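Local coordinates for protein halogenase PltM (Pseudomonas fluorescens, PDB 6BZN) that halogenates phenolic substrates with chloride, bromide or iodide, as a flavin-dependent enzyme that binds FAD through a Rossmann-type domain, at residues A[23-32]-A[47-57]; A[37-45]-A[80-88]. All coordinates share one frame; numbering follows the deposited sequence. Where two conformers were deposited one is given.

Interaction 1: residues A[23-32]-A[47-57]; sequences QYDVIIIGSG and LNVLILDSAQH. With CA (calcium ion), chain E.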
# COMPACT_ATOMS: atom_id res chain seq x y z
N GLN A 23 -18.83 15.16 -23.73
CA GLN A 23 -17.61 15.05 -24.54
C GLN A 23 -16.70 13.87 -24.17
O GLN A 23 -15.93 13.46 -25.02
CB GLN A 23 -16.81 16.36 -24.71
CG GLN A 23 -16.66 17.37 -23.57
CD GLN A 23 -15.99 18.64 -24.09
OE1 GLN A 23 -16.30 19.76 -23.67
NE2 GLN A 23 -15.09 18.48 -25.06
N TYR A 24 -16.80 13.31 -22.96
CA TYR A 24 -16.02 12.11 -22.60
C TYR A 24 -16.91 10.99 -22.05
O TYR A 24 -18.06 11.23 -21.68
CB TYR A 24 -14.91 12.45 -21.59
CG TYR A 24 -13.98 13.50 -22.11
CD1 TYR A 24 -12.85 13.17 -22.85
CD2 TYR A 24 -14.26 14.85 -21.89
CE1 TYR A 24 -12.01 14.15 -23.36
CE2 TYR A 24 -13.43 15.84 -22.39
CZ TYR A 24 -12.31 15.49 -23.11
OH TYR A 24 -11.49 16.49 -23.59
N ASP A 25 -16.38 9.77 -22.01
CA ASP A 25 -17.04 8.68 -21.29
C ASP A 25 -16.77 8.80 -19.79
O ASP A 25 -17.69 8.74 -18.99
CB ASP A 25 -16.58 7.32 -21.79
CG ASP A 25 -17.04 7.05 -23.21
OD1 ASP A 25 -18.26 6.88 -23.41
OD2 ASP A 25 -16.18 7.05 -24.11
N VAL A 26 -15.49 8.99 -19.44
CA VAL A 26 -15.05 9.04 -18.06
C VAL A 26 -14.07 10.20 -17.82
O VAL A 26 -13.16 10.43 -18.61
CB VAL A 26 -14.37 7.71 -17.63
CG1 VAL A 26 -14.03 7.72 -16.15
CG2 VAL A 26 -15.26 6.53 -17.95
N ILE A 27 -14.29 10.92 -16.72
CA ILE A 27 -13.32 11.86 -16.19
C ILE A 27 -12.65 11.21 -14.98
O ILE A 27 -13.32 10.58 -14.14
CB ILE A 27 -13.97 13.21 -15.82
CG1 ILE A 27 -14.33 13.96 -17.11
CG2 ILE A 27 -13.04 14.08 -15.00
CD1 ILE A 27 -15.36 15.05 -16.93
N ILE A 28 -11.33 11.33 -14.91
CA ILE A 28 -10.53 10.80 -13.82
C ILE A 28 -9.82 11.96 -13.15
O ILE A 28 -9.10 12.70 -13.82
CB ILE A 28 -9.50 9.77 -14.31
CG1 ILE A 28 -10.21 8.58 -14.95
CG2 ILE A 28 -8.64 9.26 -13.15
CD1 ILE A 28 -9.28 7.62 -15.67
N ILE A 29 -10.03 12.15 -11.85
CA ILE A 29 -9.31 13.16 -11.08
C ILE A 29 -8.06 12.50 -10.50
O ILE A 29 -8.16 11.53 -9.75
CB ILE A 29 -10.16 13.75 -9.94
CG1 ILE A 29 -11.50 14.29 -10.46
CG2 ILE A 29 -9.42 14.89 -9.26
CD1 ILE A 29 -12.54 14.38 -9.37
N GLY A 30 -6.89 13.05 -10.83
CA GLY A 30 -5.59 12.55 -10.35
C GLY A 30 -4.82 11.83 -11.45
O GLY A 30 -5.34 10.91 -12.09
N SER A 31 -3.57 12.23 -11.67
CA SER A 31 -2.76 11.67 -12.73
C SER A 31 -1.58 10.88 -12.16
O SER A 31 -0.61 10.66 -12.89
CB SER A 31 -2.26 12.78 -13.65
OG SER A 31 -1.35 13.64 -12.96
N GLY A 32 -1.67 10.48 -10.89
CA GLY A 32 -0.70 9.59 -10.26
C GLY A 32 -0.93 8.17 -10.76
O GLY A 32 -1.77 7.94 -11.64
N LEU A 47 -12.94 3.59 -24.50
CA LEU A 47 -13.55 4.78 -23.90
C LEU A 47 -12.72 6.04 -24.14
O LEU A 47 -11.50 5.97 -24.24
CB LEU A 47 -13.77 4.60 -22.39
CG LEU A 47 -14.57 3.39 -21.92
CD1 LEU A 47 -14.96 3.54 -20.45
CD2 LEU A 47 -15.81 3.18 -22.76
N ASN A 48 -13.41 7.18 -24.25
CA ASN A 48 -12.79 8.50 -24.34
C ASN A 48 -12.62 8.98 -22.90
O ASN A 48 -13.60 9.20 -22.19
CB ASN A 48 -13.70 9.45 -25.13
CG ASN A 48 -12.99 10.72 -25.59
OD1 ASN A 48 -11.77 10.83 -25.53
ND2 ASN A 48 -13.78 11.68 -26.08
N VAL A 49 -11.37 9.14 -22.46
CA VAL A 49 -11.06 9.42 -21.05
C VAL A 49 -10.35 10.75 -20.95
O VAL A 49 -9.51 11.06 -21.79
CB VAL A 49 -10.16 8.30 -20.51
CG1 VAL A 49 -9.69 8.61 -19.11
CG2 VAL A 49 -10.92 6.97 -20.54
N LEU A 50 -10.68 11.52 -19.91
CA LEU A 50 -10.01 12.76 -19.58
C LEU A 50 -9.49 12.67 -18.16
O LEU A 50 -10.27 12.47 -17.21
CB LEU A 50 -10.96 13.95 -19.68
CG LEU A 50 -10.34 15.31 -19.31
CD1 LEU A 50 -9.14 15.64 -20.19
CD2 LEU A 50 -11.40 16.40 -19.39
N ILE A 51 -8.17 12.81 -18.02
CA ILE A 51 -7.52 12.85 -16.72
C ILE A 51 -7.23 14.29 -16.36
O ILE A 51 -6.57 15.00 -17.12
CB ILE A 51 -6.22 12.03 -16.74
CG1 ILE A 51 -6.51 10.58 -17.12
CG2 ILE A 51 -5.51 12.09 -15.39
CD1 ILE A 51 -5.28 9.75 -17.36
N LEU A 52 -7.69 14.71 -15.18
CA LEU A 52 -7.50 16.08 -14.67
C LEU A 52 -6.65 16.05 -13.44
O LEU A 52 -6.89 15.23 -12.58
CB LEU A 52 -8.85 16.67 -14.28
CG LEU A 52 -9.87 16.82 -15.40
CD1 LEU A 52 -11.19 17.33 -14.83
CD2 LEU A 52 -9.35 17.72 -16.52
N ASP A 53 -5.66 16.94 -13.33
CA ASP A 53 -4.86 17.04 -12.11
C ASP A 53 -4.50 18.49 -11.84
O ASP A 53 -4.09 19.20 -12.76
CB ASP A 53 -3.57 16.21 -12.24
CG ASP A 53 -2.97 15.83 -10.88
OD1 ASP A 53 -3.15 16.58 -9.88
OD2 ASP A 53 -2.31 14.77 -10.80
N SER A 54 -4.61 18.90 -10.58
CA SER A 54 -4.19 20.24 -10.17
C SER A 54 -2.67 20.34 -10.09
O SER A 54 -2.10 21.43 -10.20
CB SER A 54 -4.82 20.66 -8.84
OG SER A 54 -4.45 19.76 -7.81
N ALA A 55 -2.01 19.20 -9.89
CA ALA A 55 -0.56 19.15 -9.84
C ALA A 55 -0.01 18.92 -11.24
O ALA A 55 -0.76 18.82 -12.22
CB ALA A 55 -0.12 18.05 -8.89
N GLN A 56 1.32 18.83 -11.34
CA GLN A 56 1.96 18.43 -12.58
C GLN A 56 3.14 17.50 -12.35
O GLN A 56 3.73 17.49 -11.28
CB GLN A 56 2.36 19.65 -13.41
CG GLN A 56 3.24 20.68 -12.74
CD GLN A 56 3.20 22.01 -13.48
OE1 GLN A 56 3.07 22.05 -14.71
NE2 GLN A 56 3.27 23.12 -12.74
N HIS A 57 3.46 16.70 -13.36
CA HIS A 57 4.63 15.83 -13.32
C HIS A 57 5.84 16.65 -13.76
O HIS A 57 5.69 17.56 -14.57
CB HIS A 57 4.44 14.62 -14.24
CG HIS A 57 3.39 13.68 -13.77
ND1 HIS A 57 3.66 12.62 -12.94
CD2 HIS A 57 2.05 13.65 -13.99
CE1 HIS A 57 2.54 11.96 -12.68
NE2 HIS A 57 1.55 12.58 -13.30
CA CA E . -17.65 7.04 -25.91
O HOH W 1 -18.19 9.20 -25.20
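Asp-53 OD2 accepts two hydrogen bonds from Ser-31: one from OG at 2.6 Å, on the anti side and close to the carboxylate plane, the other from the backbone N, which lies 46° out of that plane. This acidic residue after the second strand of a beta-alpha-beta unit, facing a glycine-rich turn that carries Gly-30 and Gly-32, fits the Rossmann-type dinucleotide-binding fold; Asp-53 binds FAD in this protein, and Arg-59 forms a salt bridge with the same OD2. His-57 NE2 donates to Ser-31 O at 2.9 Å; that oxygen lies near the imidazole plane, while NE2 stands above the carbonyl plane of Ser-31. NE2 also donates to Ser-31 OG, which is tilted from the ring plane and bonds to Gln-160 as well.

Strands 26-29 and 49-52 run parallel, with Ile-28 N bonded to Leu-50 O and Leu-52 N to Ile-28 O. On one face Ile-28 CD1 reaches Val-49 CG1 at 3.6 Å; on the other, Ile-27 CG2 meets Leu-52 CD1. Nearer the calcium end of the pair, Leu-50 CB sits over the centre of the Tyr-24 ring, 8° off its normal, while the phenol OH bonds to Glu-157 and Arg-159.

The calcium ion is chelated by both carboxylate oxygens of Asp-25, OD2 at 2.3 Å, and also holds a water. Asn-48 N donates a nearly straight bond (2.8 Å, 173°) to the anti lone pair of Asp-25 OD2.

Interaction 2: residues A[37-45]-A[80-88]; sequences LTGAVLAKS and RFDIPEIAY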
# COMPACT_ATOMS: atom_id res chain seq x y z
N LEU A 37 -3.21 4.46 -14.51
CA LEU A 37 -3.51 3.08 -14.90
C LEU A 37 -4.99 2.88 -15.21
O LEU A 37 -5.33 2.16 -16.17
CB LEU A 37 -3.06 2.08 -13.83
CG LEU A 37 -1.56 2.03 -13.61
CD1 LEU A 37 -1.27 1.01 -12.51
CD2 LEU A 37 -0.80 1.68 -14.88
N THR A 38 -5.86 3.49 -14.41
CA THR A 38 -7.29 3.52 -14.70
C THR A 38 -7.55 4.10 -16.08
O THR A 38 -8.29 3.50 -16.88
CB THR A 38 -8.06 4.31 -13.62
OG1 THR A 38 -7.76 3.75 -12.33
CG2 THR A 38 -9.54 4.26 -13.88
N GLY A 39 -6.91 5.22 -16.40
CA GLY A 39 -7.11 5.86 -17.69
C GLY A 39 -6.60 5.02 -18.83
O GLY A 39 -7.23 4.95 -19.89
N ALA A 40 -5.47 4.35 -18.62
CA ALA A 40 -4.90 3.53 -19.66
C ALA A 40 -5.81 2.36 -20.01
O ALA A 40 -6.08 2.13 -21.18
CB ALA A 40 -3.54 3.02 -19.25
N VAL A 41 -6.30 1.64 -19.01
CA VAL A 41 -7.10 0.44 -19.26
C VAL A 41 -8.46 0.78 -19.89
O VAL A 41 -8.94 0.03 -20.76
CB VAL A 41 -7.27 -0.49 -18.02
CG1 VAL A 41 -5.92 -0.94 -17.49
CG2 VAL A 41 -8.08 0.15 -16.91
N LEU A 42 -9.05 1.89 -19.48
CA LEU A 42 -10.31 2.35 -20.05
C LEU A 42 -10.11 2.87 -21.48
O LEU A 42 -10.89 2.51 -22.37
CB LEU A 42 -10.96 3.42 -19.17
CG LEU A 42 -11.38 2.94 -17.78
CD1 LEU A 42 -11.99 4.09 -17.01
CD2 LEU A 42 -12.35 1.78 -17.79
N ALA A 43 -9.06 3.66 -21.72
CA ALA A 43 -8.78 4.18 -23.06
C ALA A 43 -8.46 3.02 -24.03
O ALA A 43 -8.97 2.97 -25.16
CB ALA A 43 -7.64 5.18 -23.04
N LYS A 44 -7.64 2.09 -23.58
CA LYS A 44 -7.34 0.87 -24.35
C LYS A 44 -8.60 0.13 -24.79
O LYS A 44 -8.68 -0.37 -25.92
CB LYS A 44 -6.44 -0.04 -23.52
CG LYS A 44 -6.25 -1.46 -24.06
CD LYS A 44 -5.48 -1.49 -25.36
CE LYS A 44 -5.53 -2.89 -25.95
NZ LYS A 44 -4.29 -3.19 -26.69
N SER A 45 -9.59 0.10 -23.89
CA SER A 45 -10.83 -0.66 -24.08
C SER A 45 -11.91 0.05 -24.92
O SER A 45 -13.01 -0.51 -25.08
CB SER A 45 -11.41 -0.99 -22.70
OG SER A 45 -10.47 -1.71 -21.93
N ARG A 80 -5.17 -8.68 -18.07
CA ARG A 80 -6.62 -8.46 -18.22
C ARG A 80 -6.94 -7.45 -19.33
O ARG A 80 -7.95 -7.61 -20.01
CB ARG A 80 -7.23 -8.00 -16.89
CG ARG A 80 -8.69 -7.59 -16.92
CD ARG A 80 -9.57 -8.76 -17.30
NE ARG A 80 -10.98 -8.38 -17.33
CZ ARG A 80 -11.57 -7.72 -18.32
NH1 ARG A 80 -10.90 -7.36 -19.40
NH2 ARG A 80 -12.88 -7.45 -18.23
N PHE A 81 -6.09 -6.44 -19.52
CA PHE A 81 -6.36 -5.40 -20.52
C PHE A 81 -5.35 -5.36 -21.67
O PHE A 81 -5.42 -4.46 -22.50
CB PHE A 81 -6.50 -4.03 -19.83
CG PHE A 81 -7.66 -3.98 -18.88
CD1 PHE A 81 -8.96 -3.85 -19.37
CD2 PHE A 81 -7.48 -4.10 -17.51
CE1 PHE A 81 -10.04 -3.84 -18.51
CE2 PHE A 81 -8.56 -4.07 -16.64
CZ PHE A 81 -9.85 -3.95 -17.14
N ASP A 82 -4.45 -6.35 -21.74
CA ASP A 82 -3.45 -6.44 -22.81
C ASP A 82 -2.62 -5.15 -22.95
O ASP A 82 -2.50 -4.58 -24.03
CB ASP A 82 -4.10 -6.83 -24.16
CG ASP A 82 -3.08 -6.99 -25.31
OD1 ASP A 82 -1.98 -7.56 -25.07
OD2 ASP A 82 -3.36 -6.53 -26.46
N ILE A 83 -2.07 -4.69 -21.83
CA ILE A 83 -1.11 -3.60 -21.84
C ILE A 83 0.17 -4.11 -21.21
O ILE A 83 0.33 -4.02 -19.99
CB ILE A 83 -1.64 -2.34 -21.10
CG1 ILE A 83 -3.01 -1.94 -21.65
CG2 ILE A 83 -0.64 -1.22 -21.29
CD1 ILE A 83 -3.63 -0.69 -21.05
N PRO A 84 1.10 -4.64 -22.02
CA PRO A 84 2.35 -5.16 -21.46
C PRO A 84 3.15 -4.24 -20.53
O PRO A 84 3.76 -4.74 -19.58
CB PRO A 84 3.20 -5.45 -22.72
CG PRO A 84 2.22 -5.71 -23.78
CD PRO A 84 0.96 -4.96 -23.46
N GLU A 85 3.19 -2.94 -20.81
CA GLU A 85 4.02 -2.01 -20.03
C GLU A 85 3.60 -1.92 -18.57
O GLU A 85 4.41 -1.58 -17.74
CB GLU A 85 4.08 -0.59 -20.63
CG GLU A 85 4.99 -0.48 -21.85
CD GLU A 85 5.33 0.96 -22.25
OE1 GLU A 85 4.51 1.88 -22.00
OE2 GLU A 85 6.43 1.17 -22.82
N ILE A 86 2.34 -2.22 -18.28
CA ILE A 86 1.89 -2.23 -16.89
C ILE A 86 2.65 -3.31 -16.10
O ILE A 86 3.06 -3.06 -14.96
CB ILE A 86 0.35 -2.39 -16.78
CG1 ILE A 86 -0.34 -1.16 -17.35
CG2 ILE A 86 -0.08 -2.57 -15.33
CD1 ILE A 86 -1.85 -1.26 -17.39
N ALA A 87 2.87 -4.49 -16.69
CA ALA A 87 3.58 -5.58 -16.00
C ALA A 87 5.05 -5.23 -15.71
O ALA A 87 5.60 -5.69 -14.72
CB ALA A 87 3.50 -6.90 -16.78
N TYR A 88 5.66 -4.40 -16.54
CA TYR A 88 7.02 -3.90 -16.24
C TYR A 88 7.16 -3.32 -14.84
O TYR A 88 8.17 -3.55 -14.16
CB TYR A 88 7.47 -2.81 -17.23
CG TYR A 88 7.61 -3.27 -18.66
CD1 TYR A 88 7.63 -4.62 -19.00
CD2 TYR A 88 7.79 -2.34 -19.68
CE1 TYR A 88 7.77 -5.04 -20.30
CE2 TYR A 88 7.95 -2.75 -20.99
CZ TYR A 88 7.93 -4.10 -21.29
OH TYR A 88 8.09 -4.56 -22.57
O HOH W 2 -1.76 -2.26 -25.57
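Leu-37, one turn into helix 33-44, meets Ile-86 through a single branch: its CD2 lies 3.8 Å from Ile-86 CG1, and Leu-74 of helix 68-81 touches both side chains. One turn on, Ala-40 supplies a shallow surface to Ile-83, whose CD1 comes 3.7 Å from Ala-40 O and a little farther from the methyl CB.

Val-41 makes the aromatic contact. Its CB stands over one face of the Phe-81 ring, offset toward the rim and 19° off the ring normal as measured from the centroid, a CH-pi contact. CG1, anti to the carbonyl carbon (chi1 -58°), presses on Phe-81 CD2 at 3.5 Å and continues toward the CD1 methyls of Ile-83 and Ile-86. The opposite face of the ring carries Arg-80 CG, so the phenyl is sandwiched between aliphatic groups.

Helix 33-44 is the crossover helix of the Rossmann-type beta-alpha-beta unit, and here its outer side receives the end of helix 68-81 and the turn leading into helix 84-88. At that turn Asp-82 leaves helical geometry with positive phi.

Lys-44 runs past Ile-83 in the opposite direction, CB 3.8 Å from Ile-83 CD1 and CG 3.5 Å from Phe-81 O. The chain bends at chi2 (67°) and again at chi4, and NZ ends at Asp-82, where a long salt bridge to OD2 measures 3.5 Å. A weak bond to Asp-82 O is supplemented by a water that accepts from Lys-44 NZ and donates to Asp-82 O.

Ser-45 OG donates to Val-41 O at 2.6 Å; thus bonded, the hydroxyl lies 3.7 Å from Phe-81 CD1.

In the fold
Interactions 1 and 2 share the unit formed by strand 24-29, helix 33-44 and strand 49-52: interaction 1 pairs its two strands, whereas interaction 2 packs the connecting helix against segment 80-88. They meet where Ile-28 CD1 touches Gly-39 CA at 3.4 Å and Val-49 CG2 packs on Leu-42 CB; a probable hydrogen bond joins Leu-47 N to Leu-42 O. Both contacts are mostly buried. Interaction 1 depends on regular backbone bonding, with polar sites at its ends: calcium at one, the FAD-binding Asp-53 at the other. Interaction 2 relies on apolar side-chain packing, with Val-41 over a face of Phe-81, and its long Lys-44 to Asp-82 salt bridge lies at the exposed margin.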